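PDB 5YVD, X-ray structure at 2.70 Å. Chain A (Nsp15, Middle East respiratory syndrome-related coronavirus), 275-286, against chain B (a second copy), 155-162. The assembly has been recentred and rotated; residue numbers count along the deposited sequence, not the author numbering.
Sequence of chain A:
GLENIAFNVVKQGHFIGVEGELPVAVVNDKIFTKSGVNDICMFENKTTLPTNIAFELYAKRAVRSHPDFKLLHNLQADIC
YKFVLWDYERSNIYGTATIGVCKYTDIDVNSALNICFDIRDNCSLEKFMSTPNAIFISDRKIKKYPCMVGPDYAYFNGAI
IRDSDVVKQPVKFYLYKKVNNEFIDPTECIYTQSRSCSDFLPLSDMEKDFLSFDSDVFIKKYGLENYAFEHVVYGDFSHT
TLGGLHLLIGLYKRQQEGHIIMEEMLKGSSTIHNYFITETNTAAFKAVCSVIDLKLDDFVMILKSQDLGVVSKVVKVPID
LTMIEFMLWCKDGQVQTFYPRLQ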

# COMPACT_ATOMS: atom_id res chain seq x y z
N TYR A 275 1.76 -31.65 -1.33
CA TYR A 275 2.92 -31.07 -2.00
C TYR A 275 2.80 -31.20 -3.52
O TYR A 275 2.18 -32.12 -4.03
CB TYR A 275 4.23 -31.71 -1.52
CG TYR A 275 4.49 -31.52 -0.03
CD1 TYR A 275 4.29 -32.56 0.85
CD2 TYR A 275 4.93 -30.30 0.49
CE1 TYR A 275 4.51 -32.41 2.22
CE2 TYR A 275 5.16 -30.14 1.86
CZ TYR A 275 4.94 -31.22 2.71
OH TYR A 275 5.12 -31.12 4.06
N PHE A 276 3.42 -30.24 -4.20
CA PHE A 276 3.57 -30.21 -5.64
C PHE A 276 5.03 -30.60 -5.88
O PHE A 276 5.92 -29.77 -5.72
CB PHE A 276 3.30 -28.79 -6.09
CG PHE A 276 3.30 -28.59 -7.57
CD1 PHE A 276 2.11 -28.34 -8.25
CD2 PHE A 276 4.48 -28.56 -8.28
CE1 PHE A 276 2.09 -28.11 -9.61
CE2 PHE A 276 4.47 -28.32 -9.66
CZ PHE A 276 3.27 -28.11 -10.32
N ILE A 277 5.28 -31.87 -6.21
CA ILE A 277 6.64 -32.38 -6.21
C ILE A 277 7.14 -32.72 -7.60
O ILE A 277 6.43 -33.25 -8.45
CB ILE A 277 6.80 -33.64 -5.34
CG1 ILE A 277 5.93 -33.55 -4.10
CG2 ILE A 277 8.28 -33.83 -4.95
CD1 ILE A 277 6.26 -34.60 -3.06
N THR A 278 8.42 -32.43 -7.78
CA THR A 278 9.11 -32.68 -9.03
C THR A 278 10.45 -33.32 -8.72
O THR A 278 11.10 -32.95 -7.75
CB THR A 278 9.30 -31.36 -9.80
OG1 THR A 278 8.09 -30.60 -9.74
CG2 THR A 278 9.69 -31.61 -11.25
N GLU A 279 10.84 -34.31 -9.51
CA GLU A 279 12.16 -34.95 -9.38
C GLU A 279 13.01 -34.44 -10.54
O GLU A 279 12.56 -34.45 -11.69
CB GLU A 279 12.03 -36.47 -9.43
CG GLU A 279 13.20 -37.23 -8.83
CD GLU A 279 14.35 -37.52 -9.79
OE1 GLU A 279 14.31 -37.13 -10.99
OE2 GLU A 279 15.32 -38.16 -9.34
N THR A 280 14.22 -34.01 -10.23
CA THR A 280 15.02 -33.23 -11.20
C THR A 280 15.95 -34.05 -12.12
O THR A 280 16.66 -33.48 -12.97
CB THR A 280 15.78 -32.09 -10.48
OG1 THR A 280 16.62 -32.62 -9.44
CG2 THR A 280 14.78 -31.10 -9.88
N ASN A 281 15.94 -35.38 -11.99
CA ASN A 281 16.56 -36.21 -13.01
C ASN A 281 15.55 -36.68 -14.03
O ASN A 281 15.80 -36.66 -15.23
CB ASN A 281 17.21 -37.44 -12.40
CG ASN A 281 18.33 -37.11 -11.46
OD1 ASN A 281 19.11 -36.18 -11.69
ND2 ASN A 281 18.41 -37.85 -10.38
N THR A 282 14.40 -37.12 -13.56
CA THR A 282 13.44 -37.81 -14.40
C THR A 282 12.31 -36.90 -14.84
O THR A 282 11.46 -37.28 -15.66
CB THR A 282 12.83 -38.94 -13.59
OG1 THR A 282 11.96 -38.38 -12.62
CG2 THR A 282 13.92 -39.76 -12.90
N ALA A 283 12.25 -35.72 -14.26
CA ALA A 283 11.17 -34.80 -14.52
C ALA A 283 9.81 -35.36 -14.09
O ALA A 283 8.78 -34.83 -14.47
CB ALA A 283 11.17 -34.40 -15.99
N ALA A 284 9.80 -36.41 -13.28
CA ALA A 284 8.56 -36.94 -12.77
C ALA A 284 7.97 -35.88 -11.82
O ALA A 284 8.70 -35.21 -11.06
CB ALA A 284 8.80 -38.26 -12.04
N PHE A 285 6.65 -35.70 -11.91
CA PHE A 285 5.99 -34.70 -11.10
C PHE A 285 4.57 -35.08 -10.71
O PHE A 285 3.90 -35.84 -11.42
CB PHE A 285 5.99 -33.37 -11.85
CG PHE A 285 4.67 -33.01 -12.42
CD1 PHE A 285 3.82 -32.17 -11.75
CD2 PHE A 285 4.28 -33.50 -13.66
CE1 PHE A 285 2.59 -31.83 -12.29
CE2 PHE A 285 3.05 -33.16 -14.22
CZ PHE A 285 2.21 -32.32 -13.53
N LYS A 286 4.13 -34.54 -9.58
CA LYS A 286 2.75 -34.69 -9.16
C LYS A 286 2.28 -33.43 -8.46
O LYS A 286 2.85 -33.04 -7.45
CB LYS A 286 2.61 -35.87 -8.24
CG LYS A 286 1.19 -36.16 -7.84
CD LYS A 286 0.96 -37.67 -7.70
CE LYS A 286 1.63 -38.20 -6.43
NZ LYS A 286 1.82 -39.69 -6.39
N TYR B 155 14.12 -26.15 -18.97
CA TYR B 155 13.61 -25.64 -17.72
C TYR B 155 12.34 -26.40 -17.38
O TYR B 155 11.54 -26.63 -18.26
CB TYR B 155 13.30 -24.17 -17.91
CG TYR B 155 12.97 -23.38 -16.68
CD1 TYR B 155 11.65 -23.24 -16.24
CD2 TYR B 155 13.96 -22.74 -15.97
CE1 TYR B 155 11.35 -22.46 -15.13
CE2 TYR B 155 13.67 -21.98 -14.85
CZ TYR B 155 12.38 -21.84 -14.43
OH TYR B 155 12.15 -21.07 -13.32
N PHE B 156 12.17 -26.81 -16.12
CA PHE B 156 10.92 -27.45 -15.69
C PHE B 156 10.58 -27.14 -14.22
O PHE B 156 11.37 -27.47 -13.32
CB PHE B 156 10.97 -28.97 -15.95
CG PHE B 156 9.71 -29.71 -15.57
CD1 PHE B 156 8.46 -29.28 -16.01
CD2 PHE B 156 9.78 -30.88 -14.81
CE1 PHE B 156 7.32 -29.97 -15.67
CE2 PHE B 156 8.63 -31.58 -14.47
CZ PHE B 156 7.41 -31.13 -14.90
N ASN B 157 9.43 -26.50 -13.98
CA ASN B 157 8.98 -26.15 -12.63
C ASN B 157 10.07 -25.45 -11.75
O ASN B 157 10.16 -25.70 -10.55
CB ASN B 157 8.46 -27.39 -11.90
CG ASN B 157 7.25 -28.03 -12.57
OD1 ASN B 157 6.54 -27.40 -13.36
ND2 ASN B 157 7.01 -29.29 -12.25
N GLY B 158 10.88 -24.58 -12.34
CA GLY B 158 11.95 -23.93 -11.60
C GLY B 158 13.34 -24.53 -11.74
O GLY B 158 14.33 -23.85 -11.46
N ALA B 159 13.44 -25.80 -12.15
CA ALA B 159 14.74 -26.50 -12.26
C ALA B 159 15.29 -26.61 -13.67
O ALA B 159 14.55 -26.55 -14.65
CB ALA B 159 14.63 -27.92 -11.70
N ILE B 160 16.60 -26.79 -13.74
CA ILE B 160 17.25 -27.18 -14.98
C ILE B 160 17.31 -28.68 -14.98
O ILE B 160 17.66 -29.31 -13.99
CB ILE B 160 18.66 -26.58 -15.19
CG1 ILE B 160 18.59 -25.19 -15.83
CG2 ILE B 160 19.45 -27.42 -16.20
CD1 ILE B 160 17.55 -24.26 -15.29
N ILE B 161 16.95 -29.24 -16.13
CA ILE B 161 16.76 -30.66 -16.30
C ILE B 161 17.67 -31.09 -17.50
O ILE B 161 17.73 -30.41 -18.52
CB ILE B 161 15.23 -30.90 -16.43
CG1 ILE B 161 14.75 -31.86 -15.35
CG2 ILE B 161 14.75 -31.33 -17.81
CD1 ILE B 161 14.43 -31.16 -14.04
N ARG B 162 18.40 -32.19 -17.34
CA ARG B 162 19.41 -32.62 -18.33
C ARG B 162 18.90 -33.79 -19.17
O ARG B 162 18.25 -34.70 -18.63
CB ARG B 162 20.70 -33.08 -17.63
CG ARG B 162 21.33 -32.06 -16.71
CD ARG B 162 22.31 -31.12 -17.40
NE ARG B 162 22.39 -29.83 -16.72
CZ ARG B 162 22.88 -28.71 -17.25
NH1 ARG B 162 23.38 -28.69 -18.49
NH2 ARG B 162 22.87 -27.59 -16.51
O HOH W 1 18.73 -33.36 -14.86

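Two hairpins from neighbouring copies of Nsp15 meet here, and together they bury 403 Å² between the stretches. In chain A, strand 275–279 pairs with 285–286, and the loop between them is held by Glu A279, whose OE1 accepts from the backbone N of Asn A281 and of Thr A282, both at 2.6 Å. Its side chain points away from chain B, so this bracing shapes the loop without obstructing the contact. In chain B, a type I' turn from Phe B156 to Ala B159 reverses the strand; Gly B158 adopts phi/psi of 98/-20, where a CB would jam against the preceding carbonyl oxygen.

The main bump is the ring of Phe B156, which enters a hollow lined by Thr A278, Ala A283 and Phe A285. Its CE2 lies 3.4 Å from Thr A278 CG2 and 3.3 Å from Ala A283 O, while its CZ reaches to 4.0 Å from Phe A285 CB. Ala A283 suits this place because its short side chain points toward chain B yet leaves space for the ring, with CB 4.0 Å from Phe B156 CD2.

Beside the ring, Asn B157 supplies the one direct hydrogen bond across the stretches, from its ND2 to Thr A278 OG1 at 3.0 Å. The same ND2 sits at the edge of the Phe A276 ring, 3.8 Å from CE2. Thr A278 thus serves both neighbours, offering its methyl to Phe B156 and its hydroxyl to Asn B157.

Farther along, Ile B161 bends its end toward the loop, placing CD1 3.4 Å from Thr A280 O and 3.9 Å from Thr A280 CB. The methyl CG2 of Thr A280 packs 3.7 Å from Ala B159 CB. A water completes this end, donating to Thr A280 O and accepting from Arg B162 N, each at 2.8 Å.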